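Local structure of complement C1r subcomponent (Homo sapiens, 6F1D) at residues L44-P49 with R106-R111; Y62-I67 with L96-E101; Y68-N73 with S90-L95. The protein is a serine protease of the C1 complex that, once activated, cleaves and activates C1s, the step that sets the classical complement pathway going. All coordinates share one frame; numbering follows the deposited sequence.

Contact 1: residues L44-P49 with R106-R111; sequences LKFLEP and RGWKLR
The ring of F46 takes L110 CB over one face, a CH-pi contact with CB 4.0 Å from the ring centroid and displaced toward the rim. At the edge of the same ring, near its plane, stands W108 CE3, 4.0 Å from F46 CE1. L110 CG sits between its own backbone N and carbonyl carbon (chi1 65°), farther from the ring than CB, which leaves CB as the atom over the face. L110 CD2 comes 3.8 Å from F46 CZ. A second flat group closes the far end: the R106 guanidinium has P49 CG over the centre of one face, the two side chains crossing at about a right angle.

F46 and L110 belong to two antiparallel strands, 40-46 and 109-116. K45 and R111 form a hydrogen-bonded pair through K45 N to R111 O and R111 N to K45 O, and F46 faces L110 as the non-hydrogen-bonded pair. L47 N then gives K109 O an almost straight bond of 2.9 Å (175°). Beyond it the chains separate, and a water takes over the pairing: it accepts from K109 N at 2.9 Å and donates toward L47 O and P49 O, which compete with further acceptors for its protons. The peptide bond before P49 is cis.

The F46, W108 and L110 side chains enter the core of the CUB beta-sandwich. K45, K109 and R111 lead their cationic ends away from the partner segment, K109 making a cation-pi contact with Y14. Among them lies L47, its CD2 4.2 Å from K109 CG and 3.7 Å from R111 N. The chemistry is therefore divided by face: aromatic and aliphatic carbon inside, L47 mixed with the aliphatic parts of cationic chains outside, and a water continuing the backbone pairing where direct bonds stop.

Contact 2: residues Y62-I67 with L96-E101; sequences YDQLQI and LFFTDE. With CA (calcium ion), chain B.
Y62 and D100 lie side by side at the calcium end of a CUB-domain beta ladder, pointing the same way, with ring and carboxylate planes 47° apart and D100 OD2 3.5 Å from Y62 CB. The other D100 oxygen serves the metal. D100 CG sits between the backbone N and the carbonyl carbon (chi1 69°), and from there OD1 binds calcium at 2.4 Å. D63, on segment 62-67, grips the ion with both carboxylate oxygens; E53, S102 O and two waters complete the site. D63 OD2 also bonds to Y24 OH.

Away from the ion, strands 64-69 and 92-98 run antiparallel. Q64 with F98 and Q66 with L96 are hydrogen-bonded pairs, each joined by two N-H to O=C bonds, and L65 with F97 is the non-hydrogen-bonded pair between them. The two glutamines share a face with F98. The Q64 side chain bends at chi2, and its OE1 comes 3.4 Å from F98 CB while NE2 turns to C60 O. Q66 is extended beyond CG, its amide steep to the F98 ring (planes 71° apart) and OE1 at the ring edge near CE2; that oxygen is bonded to Y68 OH, and NE2 to E76. On the inward face L65 and F97 cross at about a right angle, L65 CD1 touching F97 CB, and T99 CG2 sits over one face of the F97 ring, toward its rim.

The carboxylates are brought close because they share the metal, whose positive charge would offset their repulsion. D63 OD1, already bound to calcium, also accepts D100 N at 2.9 Å, with the donor standing above the carboxylate plane.

Contact 3: residues Y68-N73 with S90-L95; sequences YANGKN and SNAVDL
Y68 and D94 face each other as a hydrogen-bonded antiparallel pair, Y68 N giving to D94 O at 2.8 Å and D94 N to Y68 O. The same D94 O lies at the edge of the Y68 ring, in its plane and 3.9 Å from CD1. One step on, A69 and V93 make the non-hydrogen-bonded pair, with V93 CG1 3.6 Å from Y68 O and A69 CB against S90 CB. The last rung is a single bond from N70 N to A92 O, 2.7 Å long and nearly straight at 168°.

A92 O is gripped twice. S90 OG, held anti to its backbone N (chi1 -177°), donates to it from above the carbonyl plane; S90 OG also lies 3.5 Å from N70 CB. The polar tips of N70 and N91 do not bond directly; their amide planes are 55° apart, and one water accepts from N70 ND2 while donating to N91 OD1 and S90 OG. A second water accepts from G71 N; its approach to D94 OD2 is so short that the bond is doubtful in detail.

Farther out, strand 29-35 and the residue after it hold the second segment: D94 bonds to S33 OG and forms a salt bridge with R35, and N91 ND2 reaches V36 O.

N70 and G71 are the central residues of a type I' turn, closed by A69 N to K72 O and K72 N to A69 O; both have positive phi. This is a beta-hairpin with a two-residue type I' loop (2:2), joining strands 64-69 and 72-77 and docked by its first strand on strand 92-98 within one sheet of the CUB beta-sandwich.

Contacts 2 and 3 are consecutive portions of one antiparallel ladder, strand 64-69 against strand 92-98, with centres about 16 Å apart; contact 1 belongs to the other sheet, pairing strands 40-46 and 109-116. Along the chain the order is 44-49, 62-67, 68-73, 90-95, 96-101, 106-111, so the pairings enclose one another, contact 3 innermost. The sheets meet through side chains: F46 and W108 of contact 1 pack on L65, I67 and F97 of contact 2, centres about 15 Å apart, and L110 touches L95 of contact 3. The ladder runs from the calcium site to the hairpin turn, and its inward side chains share one core with contact 1.

Contact 1: residues L44-P49 with R106-R111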
loop_
_atom_site.group_PDB
_atom_site.type_symbol
_atom_site.label_atom_id
_atom_site.label_comp_id
_atom_site.label_asym_id
_atom_site.label_seq_id
_atom_site.Cartn_x
_atom_site.Cartn_y
_atom_site.Cartn_z
ATOM N N LEU A 44 5.990 6.066 -5.718
ATOM C CA LEU A 44 5.813 4.729 -5.129
ATOM C C LEU A 44 6.104 3.673 -6.183
ATOM O O LEU A 44 5.675 3.798 -7.349
ATOM C CB LEU A 44 4.373 4.523 -4.630
ATOM C CG LEU A 44 3.725 5.591 -3.755
ATOM C CD1 LEU A 44 2.327 5.100 -3.406
ATOM C CD2 LEU A 44 4.544 5.762 -2.505
ATOM N N LYS A 45 6.838 2.645 -5.774
ATOM C CA LYS A 45 7.188 1.555 -6.654
ATOM C C LYS A 45 6.956 0.231 -5.938
ATOM O O LYS A 45 7.653 -0.073 -4.974
ATOM C CB LYS A 45 8.657 1.658 -7.036
ATOM C CG LYS A 45 9.073 0.457 -7.760
ATOM C CD LYS A 45 10.553 0.212 -7.624
ATOM C CE LYS A 45 10.967 -0.594 -8.783
ATOM N NZ LYS A 45 10.840 0.112 -10.090
ATOM N N PHE A 46 6.061 -0.589 -6.450
ATOM C CA PHE A 46 5.853 -1.878 -5.816
ATOM C C PHE A 46 6.869 -2.889 -6.289
ATOM O O PHE A 46 7.197 -2.944 -7.474
ATOM C CB PHE A 46 4.452 -2.370 -6.118
ATOM C CG PHE A 46 3.409 -1.673 -5.288
ATOM C CD1 PHE A 46 3.045 -2.198 -4.065
ATOM C CD2 PHE A 46 2.861 -0.476 -5.698
ATOM C CE1 PHE A 46 2.091 -1.538 -3.254
ATOM C CE2 PHE A 46 1.912 0.187 -4.912
ATOM C CZ PHE A 46 1.520 -0.355 -3.698
ATOM N N LEU A 47 7.270 -3.764 -5.380
ATOM C CA LEU A 47 8.171 -4.851 -5.670
ATOM C C LEU A 47 7.391 -6.115 -5.996
ATOM O O LEU A 47 6.179 -6.182 -5.824
ATOM C CB LEU A 47 9.106 -5.071 -4.491
ATOM C CG LEU A 47 10.142 -3.937 -4.318
ATOM C CD1 LEU A 47 10.619 -3.380 -5.647
ATOM C CD2 LEU A 47 9.651 -2.809 -3.494
ATOM N N GLU A 48 8.095 -7.109 -6.513
ATOM C CA GLU A 48 7.484 -8.427 -6.650
ATOM C C GLU A 48 8.032 -9.367 -5.584
ATOM O O GLU A 48 9.194 -9.249 -5.203
ATOM C CB GLU A 48 7.763 -9.018 -8.041
ATOM C CG GLU A 48 7.276 -8.119 -9.162
ATOM C CD GLU A 48 7.375 -8.745 -10.553
ATOM O OE1 GLU A 48 6.620 -8.298 -11.451
ATOM O OE2 GLU A 48 8.207 -9.664 -10.756
ATOM N N PRO A 49 7.243 -10.317 -5.081
ATOM C CA PRO A 49 5.848 -10.620 -5.375
ATOM C C PRO A 49 4.856 -9.616 -4.832
ATOM O O PRO A 49 5.069 -8.937 -3.826
ATOM C CB PRO A 49 5.639 -11.972 -4.689
ATOM C CG PRO A 49 6.562 -11.885 -3.515
ATOM C CD PRO A 49 7.803 -11.284 -4.122
ATOM N N ARG A 106 0.446 -13.561 -0.284
ATOM C CA ARG A 106 1.771 -13.150 0.167
ATOM C C ARG A 106 1.841 -11.672 0.523
ATOM O O ARG A 106 2.719 -11.290 1.300
ATOM C CB ARG A 106 2.816 -13.498 -0.890
ATOM C CG ARG A 106 2.910 -15.019 -1.128
ATOM C CD ARG A 106 3.853 -15.337 -2.229
ATOM N NE ARG A 106 5.196 -15.485 -1.704
ATOM C CZ ARG A 106 6.269 -15.671 -2.465
ATOM N NH1 ARG A 106 6.134 -15.735 -3.789
ATOM N NH2 ARG A 106 7.469 -15.799 -1.900
ATOM N N GLY A 107 0.953 -10.817 -0.020
ATOM C CA GLY A 107 0.923 -9.409 0.389
ATOM C C GLY A 107 1.677 -8.472 -0.547
ATOM O O GLY A 107 1.889 -8.780 -1.724
ATOM N N TRP A 108 2.153 -7.337 -0.043
ATOM C CA TRP A 108 2.729 -6.362 -0.964
ATOM C C TRP A 108 3.874 -5.676 -0.246
ATOM O O TRP A 108 3.937 -5.655 0.989
ATOM C CB TRP A 108 1.678 -5.324 -1.406
ATOM C CG TRP A 108 0.960 -4.762 -0.221
ATOM C CD1 TRP A 108 -0.161 -5.272 0.359
ATOM C CD2 TRP A 108 1.345 -3.633 0.592
ATOM N NE1 TRP A 108 -0.535 -4.498 1.431
ATOM C CE2 TRP A 108 0.382 -3.506 1.610
ATOM C CE3 TRP A 108 2.396 -2.695 0.533
ATOM C CZ2 TRP A 108 0.431 -2.505 2.574
ATOM C CZ3 TRP A 108 2.436 -1.709 1.502
ATOM C CH2 TRP A 108 1.451 -1.616 2.496
ATOM N N LYS A 109 4.752 -5.079 -1.039
ATOM C CA LYS A 109 5.848 -4.290 -0.509
ATOM C C LYS A 109 6.148 -3.219 -1.550
ATOM O O LYS A 109 6.161 -3.519 -2.751
ATOM C CB LYS A 109 7.089 -5.168 -0.284
ATOM C CG LYS A 109 8.343 -4.422 0.151
ATOM C CD LYS A 109 9.353 -5.423 0.708
ATOM C CE LYS A 109 10.691 -4.778 0.998
ATOM N NZ LYS A 109 11.684 -5.802 1.465
ATOM N N LEU A 110 6.429 -2.002 -1.089
ATOM C CA LEU A 110 6.751 -0.893 -1.983
ATOM C C LEU A 110 7.955 -0.166 -1.421
ATOM O O LEU A 110 8.265 -0.260 -0.228
ATOM C CB LEU A 110 5.576 0.090 -2.134
ATOM C CG LEU A 110 5.142 0.867 -0.911
ATOM C CD1 LEU A 110 5.998 2.126 -0.733
ATOM C CD2 LEU A 110 3.645 1.308 -1.088
ATOM N N ARG A 111 8.651 0.536 -2.306
ATOM C CA ARG A 111 9.644 1.535 -1.932
ATOM C C ARG A 111 9.128 2.896 -2.373
ATOM O O ARG A 111 8.716 3.069 -3.532
ATOM C CB ARG A 111 10.993 1.272 -2.588
ATOM C CG ARG A 111 12.043 2.378 -2.319
ATOM C CD ARG A 111 13.484 1.868 -2.398
ATOM N NE ARG A 111 14.416 2.843 -1.821
ATOM C CZ ARG A 111 15.157 3.674 -2.537
ATOM N NH1 ARG A 111 15.117 3.644 -3.874
ATOM N NH2 ARG A 111 15.959 4.519 -1.913
HETATM O O HOH W 1 4.499 -6.128 -3.722
#

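Contact 2: residues Y62-I67 with L96-E101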
loop_
_atom_site.group_PDB
_atom_site.type_symbol
_atom_site.label_atom_id
_atom_site.label_comp_id
_atom_site.label_asym_id
_atom_site.label_seq_id
_atom_site.Cartn_x
_atom_site.Cartn_y
_atom_site.Cartn_z
ATOM N N TYR A 62 -12.594 -9.004 -1.491
ATOM C CA TYR A 62 -12.144 -9.689 -0.278
ATOM C C TYR A 62 -11.224 -8.787 0.518
ATOM O O TYR A 62 -11.557 -8.353 1.624
ATOM C CB TYR A 62 -11.421 -10.979 -0.660
ATOM C CG TYR A 62 -12.314 -12.023 -1.318
ATOM C CD1 TYR A 62 -11.907 -12.685 -2.474
ATOM C CD2 TYR A 62 -13.569 -12.353 -0.780
ATOM C CE1 TYR A 62 -12.690 -13.626 -3.064
ATOM C CE2 TYR A 62 -14.357 -13.303 -1.381
ATOM C CZ TYR A 62 -13.894 -13.947 -2.516
ATOM O OH TYR A 62 -14.681 -14.889 -3.118
ATOM N N ASP A 63 -10.054 -8.520 -0.033
ATOM C CA ASP A 63 -9.021 -7.720 0.605
ATOM C C ASP A 63 -8.750 -6.566 -0.338
ATOM O O ASP A 63 -8.916 -6.732 -1.546
ATOM C CB ASP A 63 -7.691 -8.508 0.822
ATOM C CG ASP A 63 -7.886 -9.820 1.550
ATOM O OD1 ASP A 63 -8.891 -9.985 2.270
ATOM O OD2 ASP A 63 -7.028 -10.718 1.389
ATOM N N GLN A 64 -8.338 -5.403 0.197
ATOM C CA GLN A 64 -8.125 -4.244 -0.674
ATOM C C GLN A 64 -6.926 -3.465 -0.197
ATOM O O GLN A 64 -6.797 -3.229 1.009
ATOM C CB GLN A 64 -9.321 -3.267 -0.678
ATOM C CG GLN A 64 -10.657 -3.886 -1.058
ATOM C CD GLN A 64 -11.357 -4.624 0.108
ATOM O OE1 GLN A 64 -11.219 -4.249 1.263
ATOM N NE2 GLN A 64 -12.166 -5.639 -0.229
ATOM N N LEU A 65 -6.114 -2.975 -1.135
ATOM C CA LEU A 65 -5.114 -1.939 -0.842
ATOM C C LEU A 65 -5.562 -0.636 -1.519
ATOM O O LEU A 65 -5.705 -0.586 -2.742
ATOM C CB LEU A 65 -3.729 -2.357 -1.343
ATOM C CG LEU A 65 -2.650 -1.287 -1.082
ATOM C CD1 LEU A 65 -2.576 -1.085 0.449
ATOM C CD2 LEU A 65 -1.284 -1.790 -1.612
ATOM N N GLN A 66 -5.836 0.401 -0.735
ATOM C CA GLN A 66 -6.326 1.666 -1.267
ATOM C C GLN A 66 -5.249 2.713 -1.040
ATOM O O GLN A 66 -4.609 2.716 0.012
ATOM C CB GLN A 66 -7.611 2.098 -0.570
ATOM C CG GLN A 66 -8.616 1.016 -0.423
ATOM C CD GLN A 66 -9.891 1.548 0.142
ATOM O OE1 GLN A 66 -9.898 2.580 0.841
ATOM N NE2 GLN A 66 -10.987 0.859 -0.139
ATOM N N ILE A 67 -5.018 3.562 -2.033
ATOM C CA ILE A 67 -3.953 4.559 -1.963
ATOM C C ILE A 67 -4.554 5.948 -2.144
ATOM O O ILE A 67 -5.350 6.168 -3.062
ATOM C CB ILE A 67 -2.875 4.285 -3.019
ATOM C CG1 ILE A 67 -2.361 2.843 -2.824
ATOM C CG2 ILE A 67 -1.802 5.381 -2.941
ATOM C CD1 ILE A 67 -1.082 2.469 -3.582
ATOM N N LEU A 96 -4.293 2.342 2.864
ATOM C CA LEU A 96 -5.230 1.650 3.729
ATOM C C LEU A 96 -5.252 0.222 3.206
ATOM O O LEU A 96 -5.494 0.010 2.023
ATOM C CB LEU A 96 -6.624 2.262 3.637
ATOM C CG LEU A 96 -6.826 3.698 4.083
ATOM C CD1 LEU A 96 -8.332 3.943 4.194
ATOM C CD2 LEU A 96 -6.098 3.919 5.409
ATOM N N PHE A 97 -4.949 -0.741 4.055
ATOM C CA PHE A 97 -5.014 -2.151 3.672
ATOM C C PHE A 97 -6.076 -2.834 4.530
ATOM O O PHE A 97 -5.927 -2.905 5.757
ATOM C CB PHE A 97 -3.627 -2.778 3.885
ATOM C CG PHE A 97 -3.484 -4.193 3.404
ATOM C CD1 PHE A 97 -2.769 -5.090 4.166
ATOM C CD2 PHE A 97 -4.003 -4.601 2.185
ATOM C CE1 PHE A 97 -2.598 -6.430 3.736
ATOM C CE2 PHE A 97 -3.825 -5.935 1.747
ATOM C CZ PHE A 97 -3.116 -6.819 2.519
ATOM N N PHE A 98 -7.120 -3.362 3.890
ATOM C CA PHE A 98 -8.203 -4.066 4.569
ATOM C C PHE A 98 -8.157 -5.532 4.178
ATOM O O PHE A 98 -8.033 -5.843 2.992
ATOM C CB PHE A 98 -9.567 -3.536 4.141
ATOM C CG PHE A 98 -9.790 -2.071 4.422
ATOM C CD1 PHE A 98 -10.268 -1.660 5.655
ATOM C CD2 PHE A 98 -9.580 -1.115 3.428
ATOM C CE1 PHE A 98 -10.507 -0.318 5.923
ATOM C CE2 PHE A 98 -9.823 0.248 3.684
ATOM C CZ PHE A 98 -10.286 0.637 4.933
ATOM N N THR A 99 -8.287 -6.429 5.141
ATOM C CA THR A 99 -8.306 -7.838 4.785
ATOM C C THR A 99 -9.459 -8.507 5.494
ATOM O O THR A 99 -9.867 -8.105 6.597
ATOM C CB THR A 99 -6.999 -8.563 5.140
ATOM O OG1 THR A 99 -6.840 -8.586 6.569
ATOM C CG2 THR A 99 -5.799 -7.816 4.567
ATOM N N ASP A 100 -9.980 -9.546 4.876
ATOM C CA ASP A 100 -11.154 -10.200 5.426
ATOM C C ASP A 100 -10.723 -11.386 6.289
ATOM O O ASP A 100 -9.562 -11.482 6.677
ATOM C CB ASP A 100 -12.098 -10.632 4.304
ATOM C CG ASP A 100 -11.521 -11.780 3.436
ATOM O OD1 ASP A 100 -10.353 -12.208 3.635
ATOM O OD2 ASP A 100 -12.259 -12.244 2.522
ATOM N N GLU A 101 -11.628 -12.342 6.527
ATOM C CA GLU A 101 -11.413 -13.338 7.569
ATOM C C GLU A 101 -10.534 -14.523 7.148
ATOM O O GLU A 101 -10.173 -15.310 8.025
ATOM C CB GLU A 101 -12.772 -13.871 8.068
ATOM C CG GLU A 101 -13.585 -14.620 7.001
ATOM C CD GLU A 101 -15.007 -15.012 7.465
ATOM O OE1 GLU A 101 -15.758 -14.136 7.975
ATOM O OE2 GLU A 101 -15.371 -16.206 7.322
HETATM CA CA CA B . -8.253 -12.472 2.614
HETATM O O HOH W 2 -7.444 -11.927 4.722
HETATM O O HOH W 3 -5.944 -13.495 2.349
#

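Contact 3: residues Y68-N73 with S90-L95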
loop_
_atom_site.group_PDB
_atom_site.type_symbol
_atom_site.label_atom_id
_atom_site.label_comp_id
_atom_site.label_asym_id
_atom_site.label_seq_id
_atom_site.Cartn_x
_atom_site.Cartn_y
_atom_site.Cartn_z
ATOM N N TYR A 68 -4.171 6.879 -1.260
ATOM C CA TYR A 68 -4.688 8.243 -1.227
ATOM C C TYR A 68 -3.509 9.190 -1.329
ATOM O O TYR A 68 -2.466 8.968 -0.702
ATOM C CB TYR A 68 -5.437 8.551 0.052
ATOM C CG TYR A 68 -6.692 7.739 0.167
ATOM C CD1 TYR A 68 -6.636 6.428 0.648
ATOM C CD2 TYR A 68 -7.895 8.237 -0.243
ATOM C CE1 TYR A 68 -7.823 5.645 0.743
ATOM C CE2 TYR A 68 -9.101 7.467 -0.143
ATOM C CZ TYR A 68 -9.020 6.170 0.344
ATOM O OH TYR A 68 -10.134 5.382 0.441
ATOM N N ALA A 69 -3.656 10.222 -2.131
ATOM C CA ALA A 69 -2.630 11.249 -2.262
ATOM C C ALA A 69 -3.283 12.541 -1.834
ATOM O O ALA A 69 -4.210 13.019 -2.493
ATOM C CB ALA A 69 -2.089 11.347 -3.682
ATOM N N ASN A 70 -2.789 13.088 -0.733
ATOM C CA ASN A 70 -3.390 14.239 -0.064
ATOM C C ASN A 70 -4.909 14.114 -0.003
ATOM O O ASN A 70 -5.656 15.029 -0.329
ATOM C CB ASN A 70 -2.961 15.528 -0.732
ATOM C CG ASN A 70 -2.497 16.552 0.280
ATOM O OD1 ASN A 70 -3.060 16.641 1.381
ATOM N ND2 ASN A 70 -1.447 17.305 -0.060
ATOM N N GLY A 71 -5.368 12.943 0.395
ATOM C CA GLY A 71 -6.776 12.750 0.614
ATOM C C GLY A 71 -7.586 12.320 -0.597
ATOM O O GLY A 71 -8.757 11.961 -0.432
ATOM N N LYS A 72 -7.013 12.329 -1.800
ATOM C CA LYS A 72 -7.745 11.954 -3.003
ATOM C C LYS A 72 -7.430 10.497 -3.332
ATOM O O LYS A 72 -6.262 10.106 -3.329
ATOM C CB LYS A 72 -7.349 12.860 -4.164
ATOM C CG LYS A 72 -7.848 12.406 -5.510
ATOM C CD LYS A 72 -6.788 12.694 -6.582
ATOM C CE LYS A 72 -7.394 12.718 -7.969
ATOM N NZ LYS A 72 -7.570 11.334 -8.485
ATOM N N ASN A 73 -8.466 9.693 -3.597
ATOM C CA ASN A 73 -8.263 8.272 -3.878
ATOM C C ASN A 73 -7.604 8.117 -5.248
ATOM O O ASN A 73 -8.171 8.519 -6.265
ATOM C CB ASN A 73 -9.608 7.546 -3.843
ATOM C CG ASN A 73 -9.475 6.040 -3.991
ATOM O OD1 ASN A 73 -8.702 5.552 -4.806
ATOM N ND2 ASN A 73 -10.237 5.297 -3.192
ATOM N N SER A 90 2.457 14.612 -4.614
ATOM C CA SER A 90 1.989 14.943 -3.279
ATOM C C SER A 90 3.092 14.690 -2.265
ATOM O O SER A 90 3.894 13.778 -2.434
ATOM C CB SER A 90 0.775 14.078 -2.911
ATOM O OG SER A 90 0.283 14.443 -1.638
ATOM N N ASN A 91 3.101 15.463 -1.183
ATOM C CA ASN A 91 3.962 15.161 -0.047
ATOM C C ASN A 91 3.258 14.377 1.057
ATOM O O ASN A 91 3.848 14.184 2.119
ATOM C CB ASN A 91 4.541 16.456 0.535
ATOM C CG ASN A 91 3.482 17.311 1.188
ATOM O OD1 ASN A 91 2.360 17.375 0.712
ATOM N ND2 ASN A 91 3.829 17.959 2.292
ATOM N N ALA A 92 2.016 13.931 0.842
ATOM C CA ALA A 92 1.219 13.251 1.874
ATOM C C ALA A 92 0.485 12.106 1.206
ATOM O O ALA A 92 -0.401 12.340 0.379
ATOM C CB ALA A 92 0.214 14.206 2.519
ATOM N N VAL A 93 0.860 10.880 1.539
ATOM C CA VAL A 93 0.218 9.688 0.985
ATOM C C VAL A 93 -0.322 8.850 2.140
ATOM O O VAL A 93 0.280 8.815 3.220
ATOM C CB VAL A 93 1.224 8.912 0.118
ATOM C CG1 VAL A 93 0.750 7.501 -0.206
ATOM C CG2 VAL A 93 1.466 9.743 -1.178
ATOM N N ASP A 94 -1.481 8.222 1.945
ATOM C CA ASP A 94 -1.932 7.224 2.908
ATOM C C ASP A 94 -2.255 5.945 2.152
ATOM O O ASP A 94 -2.824 5.997 1.058
ATOM C CB ASP A 94 -3.147 7.693 3.681
ATOM C CG ASP A 94 -2.846 8.933 4.557
ATOM O OD1 ASP A 94 -2.702 8.779 5.809
ATOM O OD2 ASP A 94 -2.764 10.060 3.990
ATOM N N LEU A 95 -1.850 4.808 2.705
ATOM C CA LEU A 95 -2.275 3.492 2.226
ATOM C C LEU A 95 -3.152 2.855 3.286
ATOM O O LEU A 95 -2.799 2.855 4.466
ATOM C CB LEU A 95 -1.097 2.583 1.941
ATOM C CG LEU A 95 -0.198 3.143 0.843
ATOM C CD1 LEU A 95 0.900 3.893 1.541
ATOM C CD2 LEU A 95 0.354 1.997 0.011
HETATM O O HOH W 4 0.715 17.692 -1.903
HETATM O O HOH W 5 -3.597 11.287 2.010
#